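Long-range contact in putative phage capsid protein (Corynebacterium diphtheriae NCTC 13129, PDB 2R9I), which is of unknown function but probably belongs to a phage capsid, its N-terminal domain forming a helical hairpin: residues D8-R13 with E55-R60. Residues are numbered along the deposited sequence; the frame is centred on the assembly and turned at random.
Sequences DLLAHR and EAIAAR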
loop_
_atom_site.group_PDB
_atom_site.type_symbol
_atom_site.label_atom_id
_atom_site.label_comp_id
_atom_site.label_asym_id
_atom_site.label_seq_id
_atom_site.Cartn_x
_atom_site.Cartn_y
_atom_site.Cartn_z
ATOM N N ASP A 8 -10.682 6.684 -1.260
ATOM C CA ASP A 8 -10.459 5.998 0.010
ATOM C C ASP A 8 -9.243 5.083 -0.065
ATOM O O ASP A 8 -8.472 4.978 0.911
ATOM C CB ASP A 8 -11.682 5.155 0.403
ATOM C CG ASP A 8 -12.950 5.993 0.630
ATOM O OD1 ASP A 8 -12.964 6.850 1.548
ATOM O OD2 ASP A 8 -13.951 5.768 -0.103
ATOM N N LEU A 9 -9.102 4.410 -1.210
ATOM C CA LEU A 9 -7.970 3.541 -1.478
ATOM C C LEU A 9 -6.658 4.312 -1.447
ATOM O O LEU A 9 -5.654 3.811 -0.964
ATOM C CB LEU A 9 -8.119 2.869 -2.837
ATOM C CG LEU A 9 -8.846 1.529 -2.912
ATOM C CD1 LEU A 9 -8.689 0.988 -4.305
ATOM C CD2 LEU A 9 -8.302 0.516 -1.903
ATOM N N LEU A 10 -6.675 5.535 -1.963
ATOM C CA LEU A 10 -5.490 6.357 -1.995
ATOM C C LEU A 10 -5.143 6.842 -0.593
ATOM O O LEU A 10 -3.966 6.832 -0.221
ATOM C CB LEU A 10 -5.665 7.525 -2.974
ATOM C CG LEU A 10 -5.827 7.150 -4.464
ATOM C CD1 LEU A 10 -6.428 8.309 -5.312
ATOM C CD2 LEU A 10 -4.503 6.690 -5.050
ATOM N N ALA A 11 -6.153 7.238 0.189
ATOM C CA ALA A 11 -5.912 7.623 1.578
ATOM C C ALA A 11 -5.358 6.430 2.373
ATOM O O ALA A 11 -4.409 6.571 3.174
ATOM C CB ALA A 11 -7.174 8.168 2.233
ATOM N N HIS A 12 -5.958 5.265 2.129
ATOM C CA HIS A 12 -5.586 4.022 2.791
ATOM C C HIS A 12 -4.139 3.670 2.495
ATOM O O HIS A 12 -3.368 3.355 3.417
ATOM C CB HIS A 12 -6.508 2.892 2.342
ATOM C CG HIS A 12 -6.222 1.586 3.003
ATOM N ND1 HIS A 12 -6.454 1.363 4.345
ATOM C CD2 HIS A 12 -5.712 0.433 2.513
ATOM C CE1 HIS A 12 -6.119 0.120 4.649
ATOM N NE2 HIS A 12 -5.662 -0.465 3.555
ATOM N N ARG A 13 -3.772 3.729 1.217
ATOM C CA ARG A 13 -2.382 3.481 0.809
ATOM C C ARG A 13 -1.415 4.410 1.537
ATOM O O ARG A 13 -0.401 3.982 2.064
ATOM C CB ARG A 13 -2.216 3.677 -0.700
ATOM C CG ARG A 13 -1.000 2.977 -1.274
ATOM C CD ARG A 13 0.191 3.914 -1.397
ATOM N NE ARG A 13 1.251 3.230 -2.119
ATOM C CZ ARG A 13 2.527 3.597 -2.138
ATOM N NH1 ARG A 13 3.384 2.857 -2.831
ATOM N NH2 ARG A 13 2.961 4.685 -1.477
ATOM N N GLU A 55 -1.962 -2.567 -6.051
ATOM C CA GLU A 55 -2.652 -3.343 -7.077
ATOM C C GLU A 55 -4.129 -2.987 -7.154
ATOM O O GLU A 55 -4.666 -2.847 -8.255
ATOM C CB GLU A 55 -2.505 -4.832 -6.844
ATOM C CG GLU A 55 -1.078 -5.311 -7.024
ATOM C CD GLU A 55 -0.887 -6.765 -6.541
ATOM O OE1 GLU A 55 -1.558 -7.201 -5.546
ATOM O OE2 GLU A 55 -0.062 -7.481 -7.166
ATOM N N ALA A 56 -4.785 -2.833 -5.997
ATOM C CA ALA A 56 -6.195 -2.449 -5.988
ATOM C C ALA A 56 -6.384 -1.104 -6.720
ATOM O O ALA A 56 -7.336 -0.918 -7.485
ATOM C CB ALA A 56 -6.705 -2.383 -4.579
ATOM N N ILE A 57 -5.448 -0.181 -6.505
ATOM C CA ILE A 57 -5.502 1.141 -7.116
ATOM C C ILE A 57 -5.313 1.052 -8.628
ATOM O O ILE A 57 -6.025 1.717 -9.393
ATOM C CB ILE A 57 -4.455 2.065 -6.482
ATOM C CG1 ILE A 57 -4.903 2.449 -5.074
ATOM C CG2 ILE A 57 -4.219 3.311 -7.315
ATOM C CD1 ILE A 57 -3.846 3.130 -4.290
ATOM N N ALA A 58 -4.353 0.239 -9.052
ATOM C CA ALA A 58 -4.070 0.017 -10.465
ATOM C C ALA A 58 -5.288 -0.621 -11.148
ATOM O O ALA A 58 -5.707 -0.171 -12.213
ATOM C CB ALA A 58 -2.818 -0.852 -10.629
ATOM N N ALA A 59 -5.869 -1.634 -10.511
ATOM C CA ALA A 59 -7.084 -2.260 -10.994
ATOM C C ALA A 59 -8.212 -1.245 -11.140
ATOM O O ALA A 59 -8.856 -1.202 -12.183
ATOM C CB ALA A 59 -7.506 -3.400 -10.093
ATOM N N ARG A 60 -8.453 -0.413 -10.125
ATOM C CA ARG A 60 -9.544 0.566 -10.230
ATOM C C ARG A 60 -9.289 1.578 -11.321
ATOM O O ARG A 60 -10.213 1.910 -12.043
ATOM C CB ARG A 60 -9.845 1.289 -8.907
ATOM C CG ARG A 60 -10.437 0.382 -7.864
ATOM C CD ARG A 60 -10.742 1.105 -6.552
ATOM N NE ARG A 60 -11.230 0.146 -5.560
ATOM C CZ ARG A 60 -12.496 -0.278 -5.477
ATOM N NH1 ARG A 60 -12.836 -1.166 -4.551
ATOM N NH2 ARG A 60 -13.426 0.179 -6.313
#
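Leu9 and Ile57 lie level with each other, CA atoms 6.6 Å apart, where two helices run nearly antiparallel, with 158° between the N-to-C directions of the two short segments. The fold is a helical hairpin: helix 6-26 and the longer helix 33-71 lie side by side in one chain. This contact joins the first turns of the shorter helix to the later half of the longer one. Both segments fall in the DIP0205-like N-terminal family region.

The contact is apolar, and Leu9 and Ile57 are its two buried residues. Leu9 points at the longer helix. Its CB meets Ile57 CG1 at 3.9 Å, and its CD1 reaches Ala56 CB, also at 3.9 Å. The same methyl lies at the edge of the Arg60 guanidinium, near its plane. The Arg60 chain is extended from CG to NE and crosses the Leu9 side chain at about a right angle.

Ile57 CD1 is held out from the backbone, anti to its own CA (chi2 169°), and touches three residues of the facing helix. The Ile57 and Leu10 side chains cross at about a right angle, with Ile57 CD1 3.7 Å from Leu10 CD2. Ile57 CD1 also lies 3.8 Å from Leu9 O, a carbonyl that already accepts the helix hydrogen bond from Arg13 N.

Arg13 adds a polar link beside this apolar patch. Its NE forms a salt bridge to Asp54 OD1 on the longer helix. Closer in, Arg13 CB rests 4.0 Å from Ile57 CD1.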